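Local atomic coordinates of enoyl-acyl carrier protein reductase (Uncultured bacterium, PDB entry 6KIA), a protein that binds NADH and probably uses it to reduce the enoyl-acyl carrier protein intermediates of fatty acid synthesis, and is linked to triclosan resistance. Residues I15-E27 with A41-G54. Sequence-based numbering, arbitrary orientation.
With NAI (1,4-dihydronicotinamide adenine dinucleotide), chain D.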
loop_
_atom_site.group_PDB
_atom_site.type_symbol
_atom_site.label_atom_id
_atom_site.label_comp_id
_atom_site.label_asym_id
_atom_site.label_seq_id
_atom_site.Cartn_x
_atom_site.Cartn_y
_atom_site.Cartn_z
ATOM N N ILE A 15 12.643 20.458 4.569
ATOM C CA ILE A 15 13.997 20.743 4.087
ATOM C C ILE A 15 14.116 20.714 2.565
ATOM O O ILE A 15 15.181 21.027 2.017
ATOM C CB ILE A 15 15.007 19.738 4.660
ATOM C CG1 ILE A 15 14.709 18.322 4.141
ATOM C CG2 ILE A 15 14.974 19.762 6.182
ATOM C CD1 ILE A 15 15.765 17.307 4.524
ATOM N N PHE A 16 13.052 20.320 1.875
ATOM C CA PHE A 16 13.139 20.105 0.436
ATOM C C PHE A 16 12.828 21.374 -0.359
ATOM O O PHE A 16 11.926 22.158 -0.015
ATOM C CB PHE A 16 12.224 18.941 0.009
ATOM C CG PHE A 16 12.565 17.638 0.694
ATOM C CD1 PHE A 16 13.662 16.895 0.279
ATOM C CD2 PHE A 16 11.794 17.163 1.759
ATOM C CE1 PHE A 16 14.004 15.707 0.917
ATOM C CE2 PHE A 16 12.142 15.959 2.408
ATOM C CZ PHE A 16 13.255 15.240 1.963
ATOM N N ARG A 17 13.610 21.577 -1.412
ATOM C CA ARG A 17 13.575 22.810 -2.189
ATOM C C ARG A 17 13.802 22.485 -3.659
ATOM O O ARG A 17 14.124 21.349 -3.993
ATOM C CB ARG A 17 14.653 23.780 -1.682
ATOM C CG ARG A 17 14.138 25.163 -1.339
ATOM C CD ARG A 17 14.950 25.805 -0.222
ATOM N NE ARG A 17 14.143 26.011 0.982
ATOM C CZ ARG A 17 14.329 25.357 2.126
ATOM N NH1 ARG A 17 15.313 24.469 2.230
ATOM N NH2 ARG A 17 13.547 25.595 3.169
ATOM N N LYS A 18 13.652 23.482 -4.531
ATOM C CA LYS A 18 14.114 23.378 -5.918
ATOM C C LYS A 18 15.522 22.783 -6.024
ATOM O O LYS A 18 16.436 23.226 -5.327
ATOM C CB LYS A 18 14.110 24.766 -6.569
ATOM C CG LYS A 18 14.143 24.769 -8.090
ATOM C CD LYS A 18 14.453 26.169 -8.607
ATOM C CE LYS A 18 15.698 26.740 -7.937
ATOM N NZ LYS A 18 15.934 28.166 -8.303
ATOM N N GLY A 19 15.681 21.787 -6.897
ATOM C CA GLY A 19 16.963 21.147 -7.102
ATOM C C GLY A 19 17.080 19.816 -6.386
ATOM O O GLY A 19 17.869 18.951 -6.800
ATOM N N ASP A 20 16.329 19.663 -5.296
ATOM C CA ASP A 20 16.274 18.387 -4.589
ATOM C C ASP A 20 15.460 17.408 -5.426
ATOM O O ASP A 20 14.635 17.825 -6.232
ATOM C CB ASP A 20 15.681 18.562 -3.194
ATOM C CG ASP A 20 16.560 19.422 -2.304
ATOM O OD1 ASP A 20 17.797 19.457 -2.533
ATOM O OD2 ASP A 20 16.019 20.081 -1.398
ATOM N N VAL A 21 15.707 16.110 -5.254
ATOM C CA VAL A 21 15.180 15.119 -6.189
ATOM C C VAL A 21 14.289 14.115 -5.475
ATOM O O VAL A 21 14.672 13.545 -4.463
ATOM C CB VAL A 21 16.312 14.353 -6.896
ATOM C CG1 VAL A 21 15.769 13.335 -7.901
ATOM C CG2 VAL A 21 17.234 15.357 -7.625
ATOM N N PHE A 22 13.087 13.941 -6.006
ATOM C CA PHE A 22 12.130 12.984 -5.475
ATOM C C PHE A 22 12.051 11.787 -6.405
ATOM O O PHE A 22 11.792 11.946 -7.600
ATOM C CB PHE A 22 10.752 13.637 -5.320
ATOM C CG PHE A 22 9.692 12.704 -4.792
ATOM C CD1 PHE A 22 8.949 11.920 -5.656
ATOM C CD2 PHE A 22 9.422 12.645 -3.431
ATOM C CE1 PHE A 22 7.955 11.059 -5.164
ATOM C CE2 PHE A 22 8.431 11.810 -2.928
ATOM C CZ PHE A 22 7.699 11.012 -3.797
ATOM N N VAL A 23 12.282 10.586 -5.867
ATOM C CA VAL A 23 12.312 9.395 -6.690
ATOM C C VAL A 23 11.166 8.473 -6.312
ATOM O O VAL A 23 11.110 7.998 -5.187
ATOM C CB VAL A 23 13.633 8.631 -6.552
ATOM C CG1 VAL A 23 13.636 7.414 -7.489
ATOM C CG2 VAL A 23 14.808 9.546 -6.888
ATOM N N LEU A 24 10.256 8.241 -7.252
ATOM C CA LEU A 24 9.136 7.336 -7.020
ATOM C C LEU A 24 9.564 5.923 -7.344
ATOM O O LEU A 24 9.763 5.581 -8.509
ATOM C CB LEU A 24 7.905 7.745 -7.838
ATOM C CG LEU A 24 6.636 6.955 -7.460
ATOM C CD1 LEU A 24 6.203 7.248 -6.011
ATOM C CD2 LEU A 24 5.507 7.192 -8.458
ATOM N N PHE A 25 9.732 5.113 -6.300
ATOM C CA PHE A 25 10.205 3.746 -6.463
ATOM C C PHE A 25 8.995 2.799 -6.500
ATOM O O PHE A 25 8.670 2.120 -5.517
ATOM C CB PHE A 25 11.199 3.382 -5.350
ATOM C CG PHE A 25 12.044 2.163 -5.672
ATOM C CD1 PHE A 25 13.143 2.273 -6.522
ATOM C CD2 PHE A 25 11.708 0.915 -5.173
ATOM C CE1 PHE A 25 13.911 1.167 -6.834
ATOM C CE2 PHE A 25 12.491 -0.214 -5.482
ATOM C CZ PHE A 25 13.587 -0.082 -6.312
ATOM N N GLY A 26 8.325 2.821 -7.653
ATOM C CA GLY A 26 7.048 2.165 -7.894
ATOM C C GLY A 26 6.355 2.933 -9.006
ATOM O O GLY A 26 6.815 4.019 -9.378
ATOM N N GLU A 27 5.250 2.399 -9.537
ATOM C CA GLU A 27 4.508 3.109 -10.579
ATOM C C GLU A 27 3.298 3.822 -10.000
ATOM O O GLU A 27 2.719 3.379 -9.009
ATOM C CB GLU A 27 4.072 2.154 -11.700
ATOM C CG GLU A 27 5.247 1.545 -12.465
ATOM C CD GLU A 27 4.820 0.761 -13.690
ATOM O OE1 GLU A 27 3.706 0.179 -13.688
ATOM O OE2 GLU A 27 5.580 0.780 -14.682
ATOM N N ALA A 41 5.607 16.706 -3.297
ATOM C CA ALA A 41 6.957 16.888 -3.806
ATOM C C ALA A 41 6.942 17.866 -4.976
ATOM O O ALA A 41 7.850 18.706 -5.113
ATOM C CB ALA A 41 7.538 15.562 -4.227
ATOM N N ARG A 42 5.900 17.776 -5.801
ATOM C CA ARG A 42 5.808 18.641 -6.975
ATOM C C ARG A 42 5.636 20.072 -6.491
ATOM O O ARG A 42 6.306 20.981 -6.996
ATOM C CB ARG A 42 4.655 18.207 -7.902
ATOM C CG ARG A 42 4.646 18.890 -9.267
ATOM C CD ARG A 42 3.715 18.202 -10.278
ATOM N NE ARG A 42 4.111 16.830 -10.601
ATOM C CZ ARG A 42 3.521 15.738 -10.123
ATOM N NH1 ARG A 42 2.489 15.837 -9.298
ATOM N NH2 ARG A 42 3.959 14.541 -10.484
ATOM N N ASP A 43 4.780 20.293 -5.486
ATOM C CA ASP A 43 4.498 21.689 -5.124
ATOM C C ASP A 43 5.650 22.303 -4.338
ATOM O O ASP A 43 5.757 23.525 -4.249
ATOM C CB ASP A 43 3.200 21.832 -4.310
ATOM C CG ASP A 43 2.006 21.175 -4.960
ATOM O OD1 ASP A 43 1.932 21.143 -6.208
ATOM O OD2 ASP A 43 1.096 20.748 -4.207
ATOM N N ALA A 44 6.536 21.470 -3.796
ATOM C CA ALA A 44 7.718 21.989 -3.108
ATOM C C ALA A 44 8.804 22.353 -4.118
ATOM O O ALA A 44 9.831 22.911 -3.748
ATOM C CB ALA A 44 8.253 20.978 -2.095
ATOM N N GLY A 45 8.569 22.043 -5.389
ATOM C CA GLY A 45 9.511 22.399 -6.443
ATOM C C GLY A 45 10.612 21.379 -6.675
ATOM O O GLY A 45 11.639 21.674 -7.287
ATOM N N MET A 46 10.393 20.154 -6.212
ATOM C CA MET A 46 11.382 19.099 -6.409
ATOM C C MET A 46 11.356 18.575 -7.834
ATOM O O MET A 46 10.329 18.592 -8.517
ATOM C CB MET A 46 11.135 17.933 -5.445
ATOM C CG MET A 46 11.278 18.336 -4.004
ATOM S SD MET A 46 10.999 16.928 -2.892
ATOM C CE MET A 46 12.589 16.071 -2.970
ATOM N N THR A 47 12.518 18.142 -8.286
ATOM C CA THR A 47 12.618 17.354 -9.497
ATOM C C THR A 47 12.070 15.954 -9.283
ATOM O O THR A 47 12.469 15.263 -8.352
ATOM C CB THR A 47 14.054 17.249 -9.956
ATOM O OG1 THR A 47 14.557 18.575 -10.150
ATOM C CG2 THR A 47 14.136 16.482 -11.265
ATOM N N ILE A 48 11.132 15.570 -10.136
ATOM C CA ILE A 48 10.437 14.295 -10.023
ATOM C C ILE A 48 11.056 13.277 -10.976
ATOM O O ILE A 48 11.172 13.519 -12.179
ATOM C CB ILE A 48 8.918 14.431 -10.337
ATOM C CG1 ILE A 48 8.258 15.586 -9.550
ATOM C CG2 ILE A 48 8.212 13.092 -10.166
ATOM C CD1 ILE A 48 8.348 15.503 -8.009
ATOM N N VAL A 49 11.479 12.144 -10.427
ATOM C CA VAL A 49 12.005 11.038 -11.214
ATOM C C VAL A 49 11.281 9.764 -10.768
ATOM O O VAL A 49 10.838 9.663 -9.626
ATOM C CB VAL A 49 13.545 10.910 -11.059
ATOM C CG1 VAL A 49 14.102 9.748 -11.891
ATOM C CG2 VAL A 49 14.199 12.216 -11.479
ATOM N N GLY A 50 11.078 8.829 -11.688
ATOM C CA GLY A 50 10.473 7.560 -11.339
ATOM C C GLY A 50 11.020 6.361 -12.090
ATOM O O GLY A 50 11.773 6.478 -13.067
ATOM N N ILE A 51 10.624 5.178 -11.636
ATOM C CA ILE A 51 10.967 3.936 -12.300
ATOM C C ILE A 51 9.784 3.408 -13.099
ATOM O O ILE A 51 8.657 3.912 -12.987
ATOM C CB ILE A 51 11.453 2.863 -11.278
ATOM C CG1 ILE A 51 10.380 2.498 -10.244
ATOM C CG2 ILE A 51 12.676 3.381 -10.516
ATOM C CD1 ILE A 51 9.418 1.387 -10.646
ATOM N N THR A 52 10.040 2.388 -13.905
ATOM C CA THR A 52 8.969 1.655 -14.577
ATOM C C THR A 52 9.204 0.173 -14.299
ATOM O O THR A 52 10.342 -0.240 -14.063
ATOM C CB THR A 52 8.947 1.935 -16.109
ATOM O OG1 THR A 52 7.969 1.108 -16.753
ATOM C CG2 THR A 52 10.294 1.633 -16.719
ATOM N N VAL A 53 8.146 -0.627 -14.299
ATOM C CA VAL A 53 8.343 -2.066 -14.182
ATOM C C VAL A 53 8.516 -2.684 -15.567
ATOM O O VAL A 53 8.773 -3.879 -15.698
ATOM C CB VAL A 53 7.176 -2.751 -13.445
ATOM C CG1 VAL A 53 7.099 -2.244 -12.011
ATOM C CG2 VAL A 53 5.858 -2.532 -14.196
ATOM N N GLY A 54 8.390 -1.858 -16.601
ATOM C CA GLY A 54 8.519 -2.333 -17.970
ATOM C C GLY A 54 7.259 -3.053 -18.405
ATOM O O GLY A 54 6.219 -2.934 -17.757
HETATM P PA NAI D . -1.512 0.784 -6.394
HETATM O O1A NAI D . -1.768 2.142 -6.973
HETATM O O2A NAI D . -1.991 -0.408 -7.200
HETATM O O5B NAI D . 0.045 0.693 -6.088
HETATM C C5B NAI D . 0.703 -0.556 -6.158
HETATM C C4B NAI D . 2.207 -0.167 -6.290
HETATM O O4B NAI D . 2.979 -1.512 -6.229
HETATM C C3B NAI D . 2.486 0.390 -7.414
HETATM O O3B NAI D . 3.472 1.492 -7.266
HETATM C C2B NAI D . 3.120 -0.823 -8.342
HETATM O O2B NAI D . 3.886 -0.237 -9.458
HETATM C C1B NAI D . 3.826 -1.501 -7.507
HETATM N N9A NAI D . 3.872 -2.934 -7.868
HETATM C C8A NAI D . 2.965 -3.925 -7.919
HETATM N N7A NAI D . 3.584 -5.030 -8.330
HETATM C C5A NAI D . 4.889 -4.725 -8.528
HETATM C C6A NAI D . 5.909 -5.558 -8.961
HETATM N N6A NAI D . 5.964 -6.946 -9.329
HETATM N N1A NAI D . 7.140 -5.038 -9.093
HETATM C C2A NAI D . 7.364 -3.715 -8.814
HETATM N N3A NAI D . 6.343 -2.885 -8.379
HETATM C C4A NAI D . 5.090 -3.422 -8.247
HETATM O O3 NAI D . -2.232 0.621 -4.914
HETATM P PN NAI D . -1.820 1.268 -3.494
HETATM O O1N NAI D . -1.775 2.761 -3.594
HETATM O O2N NAI D . -2.892 0.746 -2.550
HETATM O O5D NAI D . -0.388 0.683 -3.107
HETATM C C5D NAI D . 0.707 1.536 -2.817
HETATM C C4D NAI D . 1.253 1.141 -1.426
HETATM O O4D NAI D . 0.366 1.487 -0.513
HETATM C C3D NAI D . 1.392 -0.375 -1.310
HETATM O O3D NAI D . 2.618 -0.748 -0.779
HETATM C C2D NAI D . 0.274 -0.707 -0.297
HETATM O O2D NAI D . 0.549 -2.017 0.314
HETATM C C1D NAI D . 0.292 0.303 0.533
HETATM N N1N NAI D . -0.934 0.443 1.318
HETATM C C2N NAI D . -2.184 0.310 0.751
HETATM C C3N NAI D . -3.327 0.392 1.557
HETATM C C7N NAI D . -4.727 0.286 0.954
HETATM O O7N NAI D . -5.699 0.042 1.665
HETATM N N7N NAI D . -4.889 0.484 -0.443
HETATM C C4N NAI D . -3.240 0.627 2.921
HETATM C C5N NAI D . -1.968 0.812 3.477
HETATM C C6N NAI D . -0.828 0.713 2.673
HETATM O O HOH W 1 10.146 23.830 -0.956
HETATM O O HOH W 2 13.717 20.999 -8.966
HETATM O O HOH W 3 7.370 5.829 -11.535
HETATM O O HOH W 4 6.364 4.152 -14.886
HETATM O O HOH W 5 4.984 -0.389 -16.965
#
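OE2 of E27 takes V53 N at 3.0 Å, coming from above the carboxylate plane, T52 OG1 at 3.2 Å, nearly in line with the C-O bond, and a water that also reaches G54 O. This grip lies just past the C-terminal end of strand 21-25, beside the parallel strand 47-56; with helix 34-43 between them, the strands form the first beta-alpha-beta unit of a Rossmann-type fold, where NADH sits. E27 holds the adenosine ribose through its backbone: its N donates to O2B of NADH, and its O accepts from O3B at 2.7 Å. Meanwhile V53 sends CG2 against the E27 carboxylate and CG1 to C2A of the adenine, 3.5 Å away. T52 OG1, besides donating to E27, accepts from G54 N in an ST turn.

Between the strands, F22 and L24 each bond through N and O to the neighbouring strand, F22 N to T47 O being nearly straight at 171°. F22 swings its ring anti to the backbone N (chi1 179°) toward helix 34-43, and A41 CB sits over one face. At the far end M46 SD makes an oblique Met-aromatic contact with the F16 ring, and the bend at chi3 (80°) packs CE 3.5 Å from F16 CD1, with V21 O 3.6 Å from the same methyl.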